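Local coordinates for protein amidohydrolase (Xanthomonas campestris pv. campestris, PDB 4DZH) that probably deaminates adenosine-type compounds such as 5'-methylthioadenosine, as a zinc-dependent hydrolase of the ATZ/TRZ family, at residues A[166-171]-A[175-180]; A[136-141]-A[148-153]; A[389-394]-A[407-412]. One frame throughout, in Å; residues are numbered along the deposited sequence.

Contact 1 (A[166-171]-A[175-180])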
loop_
_atom_site.group_PDB
_atom_site.type_symbol
_atom_site.label_atom_id
_atom_site.label_comp_id
_atom_site.label_asym_id
_atom_site.label_seq_id
_atom_site.Cartn_x
_atom_site.Cartn_y
_atom_site.Cartn_z
ATOM N N PHE A 166 -2.002 -28.874 -20.598
ATOM C CA PHE A 166 -1.962 -29.926 -19.573
ATOM C C PHE A 166 -3.334 -30.222 -18.970
ATOM O O PHE A 166 -4.180 -29.331 -18.841
ATOM C CB PHE A 166 -0.998 -29.537 -18.447
ATOM C CG PHE A 166 0.316 -29.016 -18.932
ATOM C CD1 PHE A 166 1.156 -29.825 -19.695
ATOM C CD2 PHE A 166 0.721 -27.732 -18.626
ATOM C CE1 PHE A 166 2.380 -29.353 -20.146
ATOM C CE2 PHE A 166 1.940 -27.249 -19.069
ATOM C CZ PHE A 166 2.767 -28.064 -19.836
ATOM N N PRO A 167 -3.583 -31.487 -18.616
ATOM C CA PRO A 167 -4.900 -31.838 -18.077
ATOM C C PRO A 167 -5.079 -31.369 -16.651
ATOM O O PRO A 167 -4.117 -31.315 -15.858
ATOM C CB PRO A 167 -4.918 -33.381 -18.153
ATOM C CG PRO A 167 -3.471 -33.744 -18.091
ATOM C CD PRO A 167 -2.744 -32.680 -18.855
ATOM N N THR A 168 -6.305 -30.978 -16.342
ATOM C CA THR A 168 -6.687 -30.533 -15.007
ATOM C C THR A 168 -8.112 -31.011 -14.797
ATOM O O THR A 168 -8.719 -31.608 -15.698
ATOM C CB THR A 168 -6.699 -29.005 -14.896
ATOM O OG1 THR A 168 -7.610 -28.475 -15.874
ATOM C CG2 THR A 168 -5.310 -28.427 -15.127
ATOM N N ALA A 169 -8.659 -30.724 -13.622
ATOM C CA ALA A 169 -10.028 -31.091 -13.307
ATOM C C ALA A 169 -11.011 -30.405 -14.254
ATOM O O ALA A 169 -12.101 -30.927 -14.546
ATOM C CB ALA A 169 -10.331 -30.708 -11.873
ATOM N N TRP A 170 -10.630 -29.222 -14.722
ATOM C CA TRP A 170 -11.453 -28.479 -15.673
ATOM C C TRP A 170 -11.610 -29.158 -17.045
ATOM O O TRP A 170 -12.708 -29.226 -17.624
ATOM C CB TRP A 170 -10.875 -27.074 -15.818
ATOM C CG TRP A 170 -11.574 -26.168 -16.785
ATOM C CD1 TRP A 170 -10.999 -25.535 -17.854
ATOM C CD2 TRP A 170 -12.961 -25.772 -16.784
ATOM N NE1 TRP A 170 -11.932 -24.777 -18.512
ATOM C CE2 TRP A 170 -13.147 -24.907 -17.884
ATOM C CE3 TRP A 170 -14.065 -26.094 -15.987
ATOM C CZ2 TRP A 170 -14.379 -24.322 -18.186
ATOM C CZ3 TRP A 170 -15.300 -25.508 -16.290
ATOM C CH2 TRP A 170 -15.439 -24.634 -17.382
ATOM N N ALA A 171 -10.514 -29.679 -17.578
ATOM C CA ALA A 171 -10.520 -30.262 -18.905
ATOM C C ALA A 171 -9.270 -31.129 -19.060
ATOM O O ALA A 171 -8.171 -30.764 -18.619
ATOM C CB ALA A 171 -10.502 -29.180 -19.957
ATOM N N ASP A 175 -9.390 -30.602 -26.976
ATOM C CA ASP A 175 -10.783 -30.504 -27.393
ATOM C C ASP A 175 -11.692 -30.099 -26.253
ATOM O O ASP A 175 -12.609 -29.303 -26.463
ATOM C CB ASP A 175 -11.255 -31.803 -28.049
ATOM C CG ASP A 175 -10.668 -31.985 -29.424
ATOM O OD1 ASP A 175 -9.999 -31.042 -29.892
ATOM O OD2 ASP A 175 -10.887 -33.049 -30.058
ATOM N N GLU A 176 -11.443 -30.635 -25.050
ATOM C CA GLU A 176 -12.297 -30.300 -23.920
ATOM C C GLU A 176 -12.095 -28.834 -23.510
ATOM O O GLU A 176 -13.077 -28.162 -23.243
ATOM C CB GLU A 176 -12.120 -31.249 -22.737
ATOM C CG GLU A 176 -13.178 -31.109 -21.643
ATOM C CD GLU A 176 -13.027 -32.150 -20.557
ATOM O OE1 GLU A 176 -12.209 -33.090 -20.753
ATOM O OE2 GLU A 176 -13.715 -32.024 -19.508
ATOM N N TYR A 177 -10.862 -28.334 -23.509
ATOM C CA TYR A 177 -10.660 -26.940 -23.111
ATOM C C TYR A 177 -11.403 -26.026 -24.080
ATOM O O TYR A 177 -12.075 -25.065 -23.671
ATOM C CB TYR A 177 -9.163 -26.558 -23.090
ATOM C CG TYR A 177 -8.432 -26.984 -21.808
ATOM C CD1 TYR A 177 -8.592 -26.281 -20.609
ATOM C CD2 TYR A 177 -7.542 -28.082 -21.817
ATOM C CE1 TYR A 177 -7.930 -26.688 -19.441
ATOM C CE2 TYR A 177 -6.865 -28.474 -20.655
ATOM C CZ TYR A 177 -7.053 -27.775 -19.479
ATOM O OH TYR A 177 -6.391 -28.146 -18.312
ATOM N N PHE A 178 -11.290 -26.311 -25.365
ATOM C CA PHE A 178 -11.974 -25.472 -26.335
ATOM C C PHE A 178 -13.506 -25.676 -26.322
ATOM O O PHE A 178 -14.233 -24.719 -26.574
ATOM C CB PHE A 178 -11.359 -25.626 -27.735
ATOM C CG PHE A 178 -10.004 -24.943 -27.871
ATOM C CD1 PHE A 178 -9.920 -23.573 -28.110
ATOM C CD2 PHE A 178 -8.819 -25.675 -27.746
ATOM C CE1 PHE A 178 -8.681 -22.941 -28.231
ATOM C CE2 PHE A 178 -7.558 -25.056 -27.890
ATOM C CZ PHE A 178 -7.486 -23.698 -28.141
ATOM N N ALA A 179 -13.985 -26.882 -25.989
ATOM C CA ALA A 179 -15.440 -27.134 -25.924
ATOM C C ALA A 179 -16.007 -26.300 -24.772
ATOM O O ALA A 179 -16.999 -25.584 -24.957
ATOM C CB ALA A 179 -15.723 -28.608 -25.701
ATOM N N ARG A 180 -15.374 -26.381 -23.597
ATOM C CA ARG A 180 -15.749 -25.470 -22.494
ATOM C C ARG A 180 -15.725 -23.985 -22.875
ATOM O O ARG A 180 -16.642 -23.238 -22.476
ATOM C CB ARG A 180 -14.894 -25.644 -21.233
ATOM C CG ARG A 180 -14.692 -27.056 -20.744
ATOM C CD ARG A 180 -15.844 -27.579 -19.977
ATOM N NE ARG A 180 -15.351 -28.284 -18.804
ATOM C CZ ARG A 180 -16.082 -28.527 -17.718
ATOM N NH1 ARG A 180 -17.356 -28.130 -17.674
ATOM N NH2 ARG A 180 -15.540 -29.174 -16.677
HETATM O O HOH W 1 -13.367 -32.830 -16.481
HETATM O O HOH W 2 -11.640 -23.613 -21.167
#

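Contact 2 (A[136-141]-A[148-153])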
loop_
_atom_site.group_PDB
_atom_site.type_symbol
_atom_site.label_atom_id
_atom_site.label_comp_id
_atom_site.label_asym_id
_atom_site.label_seq_id
_atom_site.Cartn_x
_atom_site.Cartn_y
_atom_site.Cartn_z
ATOM N N VAL A 136 -13.882 -7.064 -13.068
ATOM C CA VAL A 136 -12.645 -7.833 -13.110
ATOM C C VAL A 136 -12.441 -8.416 -14.469
ATOM O O VAL A 136 -13.404 -8.544 -15.257
ATOM C CB VAL A 136 -12.655 -9.035 -12.131
ATOM C CG1 VAL A 136 -12.552 -8.539 -10.753
ATOM C CG2 VAL A 136 -13.908 -9.924 -12.317
ATOM N N ASN A 137 -11.165 -8.734 -14.720
ATOM C CA ASN A 137 -10.753 -9.529 -15.878
ATOM C C ASN A 137 -10.262 -10.828 -15.267
ATOM O O ASN A 137 -9.075 -10.940 -14.877
ATOM C CB ASN A 137 -9.604 -8.836 -16.581
ATOM C CG ASN A 137 -9.224 -9.505 -17.880
ATOM O OD1 ASN A 137 -10.004 -10.251 -18.486
ATOM N ND2 ASN A 137 -8.050 -9.171 -18.361
ATOM N N GLU A 138 -11.180 -11.806 -15.192
ATOM C CA GLU A 138 -10.960 -13.048 -14.455
ATOM C C GLU A 138 -10.244 -14.107 -15.298
ATOM O O GLU A 138 -10.484 -14.257 -16.496
ATOM C CB GLU A 138 -12.335 -13.621 -14.051
ATOM C CG GLU A 138 -12.235 -14.798 -13.078
ATOM C CD GLU A 138 -11.497 -14.458 -11.772
ATOM O OE1 GLU A 138 -11.733 -13.387 -11.111
ATOM O OE2 GLU A 138 -10.711 -15.316 -11.368
ATOM N N ASN A 139 -9.357 -14.869 -14.635
ATOM C CA ASN A 139 -8.584 -15.865 -15.369
ATOM C C ASN A 139 -8.454 -17.107 -14.479
ATOM O O ASN A 139 -7.535 -17.195 -13.667
ATOM C CB ASN A 139 -7.216 -15.212 -15.665
ATOM C CG ASN A 139 -6.317 -16.047 -16.539
ATOM O OD1 ASN A 139 -6.443 -17.246 -16.614
ATOM N ND2 ASN A 139 -5.335 -15.385 -17.178
ATOM N N TYR A 140 -9.412 -18.037 -14.569
ATOM C CA TYR A 140 -9.358 -19.225 -13.712
ATOM C C TYR A 140 -10.147 -20.409 -14.299
ATOM O O TYR A 140 -10.985 -20.245 -15.225
ATOM C CB TYR A 140 -9.834 -18.965 -12.281
ATOM C CG TYR A 140 -9.078 -19.810 -11.236
ATOM C CD1 TYR A 140 -7.725 -19.555 -10.942
ATOM C CD2 TYR A 140 -9.708 -20.880 -10.577
ATOM C CE1 TYR A 140 -7.058 -20.306 -10.020
ATOM C CE2 TYR A 140 -9.031 -21.648 -9.662
ATOM C CZ TYR A 140 -7.711 -21.356 -9.377
ATOM O OH TYR A 140 -7.020 -22.110 -8.442
ATOM N N PHE A 141 -9.833 -21.602 -13.764
ATOM C CA PHE A 141 -10.552 -22.826 -14.086
ATOM C C PHE A 141 -11.982 -22.670 -13.627
ATOM O O PHE A 141 -12.278 -21.881 -12.749
ATOM C CB PHE A 141 -9.873 -24.010 -13.388
ATOM C CG PHE A 141 -8.416 -24.179 -13.771
ATOM C CD1 PHE A 141 -8.070 -24.789 -14.968
ATOM C CD2 PHE A 141 -7.417 -23.738 -12.926
ATOM C CE1 PHE A 141 -6.744 -24.948 -15.341
ATOM C CE2 PHE A 141 -6.080 -23.893 -13.278
ATOM C CZ PHE A 141 -5.757 -24.502 -14.494
ATOM N N ALA A 148 -21.403 -17.452 -13.559
ATOM C CA ALA A 148 -22.682 -17.556 -12.846
ATOM C C ALA A 148 -22.625 -16.809 -11.520
ATOM O O ALA A 148 -23.579 -16.080 -11.166
ATOM C CB ALA A 148 -23.061 -19.011 -12.633
ATOM N N VAL A 149 -21.513 -16.981 -10.778
ATOM C CA VAL A 149 -21.330 -16.312 -9.494
ATOM C C VAL A 149 -21.283 -14.806 -9.629
ATOM O O VAL A 149 -21.994 -14.112 -8.929
ATOM C CB VAL A 149 -20.084 -16.806 -8.741
ATOM C CG1 VAL A 149 -19.829 -15.952 -7.513
ATOM C CG2 VAL A 149 -20.269 -18.249 -8.359
ATOM N N TYR A 150 -20.485 -14.296 -10.570
ATOM C CA TYR A 150 -20.477 -12.856 -10.812
ATOM C C TYR A 150 -21.888 -12.332 -11.187
ATOM O O TYR A 150 -22.313 -11.308 -10.654
ATOM C CB TYR A 150 -19.459 -12.494 -11.896
ATOM C CG TYR A 150 -18.011 -12.578 -11.411
ATOM C CD1 TYR A 150 -17.550 -11.868 -10.310
ATOM C CD2 TYR A 150 -17.094 -13.359 -12.103
ATOM C CE1 TYR A 150 -16.231 -11.937 -9.900
ATOM C CE2 TYR A 150 -15.766 -13.413 -11.687
ATOM C CZ TYR A 150 -15.358 -12.718 -10.594
ATOM O OH TYR A 150 -14.044 -12.744 -10.138
ATOM N N LYS A 151 -22.574 -13.041 -12.092
ATOM C CA LYS A 151 -23.893 -12.624 -12.587
ATOM C C LYS A 151 -24.844 -12.595 -11.397
ATOM O O LYS A 151 -25.562 -11.619 -11.204
ATOM C CB LYS A 151 -24.395 -13.587 -13.642
ATOM C CG LYS A 151 -25.774 -13.191 -14.190
ATOM C CD LYS A 151 -25.719 -11.806 -14.825
ATOM C CE LYS A 151 -27.098 -11.406 -15.445
ATOM N NZ LYS A 151 -26.978 -10.363 -16.492
ATOM N N GLN A 152 -24.830 -13.638 -10.568
ATOM C CA GLN A 152 -25.761 -13.695 -9.411
ATOM C C GLN A 152 -25.563 -12.494 -8.455
ATOM O O GLN A 152 -26.520 -11.964 -7.849
ATOM C CB GLN A 152 -25.550 -15.034 -8.676
ATOM C CG GLN A 152 -26.344 -15.229 -7.375
ATOM C CD GLN A 152 -25.654 -16.217 -6.423
ATOM O OE1 GLN A 152 -24.888 -17.091 -6.866
ATOM N NE2 GLN A 152 -25.908 -16.067 -5.103
ATOM N N HIS A 153 -24.320 -12.032 -8.316
ATOM C CA HIS A 153 -24.038 -10.933 -7.425
ATOM C C HIS A 153 -24.134 -9.574 -8.093
ATOM O O HIS A 153 -23.828 -8.526 -7.461
ATOM C CB HIS A 153 -22.632 -11.083 -6.793
ATOM C CG HIS A 153 -22.563 -12.149 -5.749
ATOM N ND1 HIS A 153 -22.379 -13.474 -6.051
ATOM C CD2 HIS A 153 -22.759 -12.086 -4.410
ATOM C CE1 HIS A 153 -22.410 -14.187 -4.933
ATOM N NE2 HIS A 153 -22.646 -13.369 -3.929
#

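Contact 3 (A[389-394]-A[407-412])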
loop_
_atom_site.group_PDB
_atom_site.type_symbol
_atom_site.label_atom_id
_atom_site.label_comp_id
_atom_site.label_asym_id
_atom_site.label_seq_id
_atom_site.Cartn_x
_atom_site.Cartn_y
_atom_site.Cartn_z
ATOM N N LEU A 389 -9.500 11.961 8.518
ATOM C CA LEU A 389 -8.343 12.779 8.730
ATOM C C LEU A 389 -7.136 12.297 7.889
ATOM O O LEU A 389 -6.227 13.077 7.595
ATOM C CB LEU A 389 -8.006 12.822 10.233
ATOM C CG LEU A 389 -7.677 11.555 10.979
ATOM C CD1 LEU A 389 -6.175 11.385 10.906
ATOM C CD2 LEU A 389 -8.102 11.692 12.424
ATOM N N GLU A 390 -7.160 11.018 7.545
ATOM C CA GLU A 390 -6.118 10.433 6.683
ATOM C C GLU A 390 -6.077 11.112 5.325
ATOM O O GLU A 390 -5.034 11.091 4.634
ATOM C CB GLU A 390 -6.348 8.936 6.495
ATOM C CG GLU A 390 -5.907 8.085 7.707
ATOM C CD GLU A 390 -6.935 8.130 8.832
ATOM O OE1 GLU A 390 -8.091 8.522 8.574
ATOM O OE2 GLU A 390 -6.578 7.780 9.975
ATOM N N THR A 391 -7.190 11.720 4.942
ATOM C CA THR A 391 -7.215 12.406 3.655
ATOM C C THR A 391 -7.438 13.917 3.803
ATOM O O THR A 391 -7.926 14.594 2.893
ATOM C CB THR A 391 -8.222 11.752 2.664
ATOM O OG1 THR A 391 -9.436 11.479 3.306
ATOM C CG2 THR A 391 -7.673 10.391 2.182
ATOM N N GLN A 392 -6.988 14.463 4.934
ATOM C CA GLN A 392 -7.064 15.901 5.178
ATOM C C GLN A 392 -5.678 16.413 5.538
ATOM O O GLN A 392 -4.878 15.631 6.085
ATOM C CB GLN A 392 -8.029 16.133 6.352
ATOM C CG GLN A 392 -9.513 15.869 5.991
ATOM C CD GLN A 392 -10.046 16.961 5.059
ATOM O OE1 GLN A 392 -9.754 18.137 5.283
ATOM N NE2 GLN A 392 -10.807 16.586 3.990
ATOM N N PRO A 393 -5.348 17.703 5.240
ATOM C CA PRO A 393 -6.157 18.621 4.426
ATOM C C PRO A 393 -6.217 18.090 3.006
ATOM O O PRO A 393 -5.305 17.363 2.559
ATOM C CB PRO A 393 -5.315 19.895 4.377
ATOM C CG PRO A 393 -3.959 19.463 4.598
ATOM C CD PRO A 393 -4.032 18.288 5.525
ATOM N N LEU A 394 -7.248 18.527 2.310
ATOM C CA LEU A 394 -7.467 18.103 0.929
ATOM C C LEU A 394 -6.961 19.186 -0.015
ATOM O O LEU A 394 -7.736 20.079 -0.433
ATOM C CB LEU A 394 -8.969 17.868 0.771
ATOM C CG LEU A 394 -9.435 17.156 -0.507
ATOM C CD1 LEU A 394 -8.720 15.849 -0.658
ATOM C CD2 LEU A 394 -10.929 16.945 -0.477
ATOM N N ARG A 407 -8.468 1.877 0.919
ATOM C CA ARG A 407 -9.662 1.247 0.402
ATOM C C ARG A 407 -10.843 1.206 1.406
ATOM O O ARG A 407 -12.010 1.041 0.998
ATOM C CB ARG A 407 -9.344 -0.153 -0.102
ATOM C CG ARG A 407 -8.855 -1.056 0.949
ATOM C CD ARG A 407 -8.966 -2.460 0.384
ATOM N NE ARG A 407 -8.256 -3.393 1.253
ATOM C CZ ARG A 407 -8.097 -4.686 0.990
ATOM N NH1 ARG A 407 -8.668 -5.285 -0.115
ATOM N NH2 ARG A 407 -7.343 -5.395 1.872
ATOM N N HIS A 408 -10.540 1.374 2.697
ATOM C CA HIS A 408 -11.595 1.339 3.705
ATOM C C HIS A 408 -12.354 2.652 3.676
ATOM O O HIS A 408 -13.397 2.758 4.342
ATOM C CB HIS A 408 -10.968 1.142 5.081
ATOM C CG HIS A 408 -10.063 2.270 5.463
ATOM N ND1 HIS A 408 -8.766 2.385 4.995
ATOM C CD2 HIS A 408 -10.271 3.355 6.252
ATOM C CE1 HIS A 408 -8.210 3.485 5.486
ATOM N NE2 HIS A 408 -9.102 4.092 6.252
ATOM N N GLN A 409 -11.879 3.632 2.903
ATOM C CA GLN A 409 -12.638 4.881 2.775
ATOM C C GLN A 409 -13.738 4.783 1.740
ATOM O O GLN A 409 -14.496 5.744 1.559
ATOM C CB GLN A 409 -11.736 6.032 2.445
ATOM C CG GLN A 409 -10.702 6.230 3.595
ATOM C CD GLN A 409 -9.830 7.400 3.344
ATOM O OE1 GLN A 409 -8.615 7.248 3.175
ATOM N NE2 GLN A 409 -10.415 8.601 3.346
ATOM N N VAL A 410 -13.783 3.679 1.001
ATOM C CA VAL A 410 -14.945 3.457 0.132
ATOM C C VAL A 410 -16.195 3.271 0.972
ATOM O O VAL A 410 -16.237 2.398 1.844
ATOM C CB VAL A 410 -14.707 2.208 -0.772
ATOM C CG1 VAL A 410 -15.976 1.828 -1.550
ATOM C CG2 VAL A 410 -13.509 2.483 -1.735
ATOM N N THR A 411 -17.244 4.052 0.730
ATOM C CA THR A 411 -18.461 3.894 1.528
ATOM C C THR A 411 -19.666 3.383 0.771
ATOM O O THR A 411 -20.488 2.663 1.319
ATOM C CB THR A 411 -18.861 5.214 2.195
ATOM O OG1 THR A 411 -19.044 6.219 1.189
ATOM C CG2 THR A 411 -17.757 5.668 3.191
ATOM N N ASP A 412 -19.718 3.690 -0.511
ATOM C CA ASP A 412 -20.849 3.244 -1.328
ATOM C C ASP A 412 -20.384 2.833 -2.726
ATOM O O ASP A 412 -19.498 3.463 -3.282
ATOM C CB ASP A 412 -21.922 4.338 -1.434
ATOM C CG ASP A 412 -22.428 4.821 -0.047
ATOM O OD1 ASP A 412 -23.394 4.239 0.510
ATOM O OD2 ASP A 412 -21.823 5.761 0.494
HETATM O O HOH W 3 -9.395 6.400 7.223
#

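Contact 1 (A[166-171]-A[175-180])
Arg180 lays its guanidinium on the indole of Trp170, while Tyr177 puts its hydroxyl into the loop that carries the tryptophan. The contact belongs to the TIM barrel of the amidohydrolases: the loop after strand 156-163 folds back on helix 174-188, which follows it. The guanidinium lies flat on the indole, their planes 13° apart. Arg180 CZ is in cation-pi position, 3.9 Å from the centroid of the six-membered ring of Trp170. The same guanidinium also grips the backbone side-on, with Arg180 NE and NH2 each 3.0 Å from Trp170 O. One residue thus fixes the rotation of the group twice, from its face and from its edge. Bends at chi2 and chi3 curl the arginine chain over the ring.

Tyr177 spans the rest of the loop. Its OH donates to Phe166 O at 2.6 Å, and Thr168 OG1 donates to Tyr177 OH at 2.7 Å. The two bonds tie the phenol into the turn. Ala171 CB sits over the centre of the Tyr177 ring, 3.4 Å from its centroid, a close CH-pi contact. The Trp170 and Tyr177 rings meet obliquely. Glu176 packs its chain on Ala171. The loop has its own brace in the backbone bond from Thr168 N to Ala171 O.

Further out, Glu176 OE1 bonds to the backbone N of Ser172. The Trp170 ring also meets Phe142, and Asp144 of helix 143-152 touches both Trp170 and Arg180. A water in the indole plane accepts from Trp170 NE1 and donates to Tyr177 O, its oxygen 2.9 Å from each.

Contact 2 (A[136-141]-A[148-153])
Tyr150 reaches from its helix to the strand and meets Glu138 with its hydroxyl. The two side chains cross at about a right angle, and the carboxylate plane is turned 35° from the ring plane. Tyr150 OH donates to Glu138 OE1 at 2.6 Å. The oxygen lies in the plane of the phenol ring, at its edge. From the acid's side the approach differs: the hydroxyl comes from above the carboxylate plane, 47° out of it. Glu138 has CG anti to its backbone N (chi1 -171°) and then bends at chi2, which turns the carboxylate toward the helix.

Val136 is two residues back on the same strand. It points its side chain to the same side and crosses the tyrosine at about a right angle. Its CG2 methyl packs obliquely against the phenol end, 3.6 Å from Tyr150 CZ. The tyrosine tip is thus held by a carboxylate oxygen and a methyl.

All three residues are buried, and the polar ends have further partners. Glu138 OE1 is also hydrogen-bonded to Thr80 OG1, and Glu138 OE2 to the backbone N of Asn82. Asn82 ND2 bonds to Tyr150 OH. These bonds link the pair to the end of strand 69-80 and just beyond it, where His79 and His81 bind zinc. The side chain of Glu138 is about 5 Å from that of His81, so it probably belongs to the outer surroundings of the metal site. The arrangement joins the strand and helix of a beta-alpha-beta unit, strand 133-139, helix 143-152 and strand 156-163, the repeating element of the TIM barrel.

Contact 3 (A[389-394]-A[407-412])
The turn after strand 381-385 faces the short 3-10 segment that leads into strand 410-415, and Thr391 and Gln409 bridge the two. Their side chains come from opposite directions. Gln409 NE2 donates to Thr391 OG1 at 3.0 Å, with an N-H...O angle of 156°. The hydroxyl lies in the plane of the amide. The chain of Gln409 is extended beyond CG, which carries the amide across to the threonine. The methyl of Thr391 touches the same amide, with CG2 3.4 Å from Gln409 OE1. That oxygen is bonded to Gly406 N, which helps fix the amide. Thr391 OG1 has its own acceptors in the loop, chiefly Leu386 O, with Ala388 O also in range.

Strands 381-385 and 410-415 are antiparallel neighbours in one sheet, and helix 397-403 lies between them in sequence. The contact is away from the zinc sites but lies at the dimer interface. Glu390 OE2 makes a salt bridge with Arg130 of the second subunit, and the His408 ring meets His408 of that subunit. A water donates to Glu390 OE1 at 2.8 Å; its very short approach to His408 NE2 is doubtful.

How the contacts relate
From the N terminus, contact 2 comes first and brings the far end of helix 143-152 back to strand 133-139, so the loop it closes holds most of the helix. Contact 1 follows, after strand 156-163, and closes the turn into helix 174-188. Contact 3 comes last and spans the excursion through helix 397-403. The three are in series; none nests or crosses. Contacts 1 and 2 touch through Phe141, which packs on Thr168 and Trp170, so adjoining strand-helix units of the barrel are joined. Contact 3 is separate, with its centre about 45 Å from that of contact 1, on the opposite side of the chain's centre. Contacts 2 and 3 nevertheless both reach the same mixed sheet.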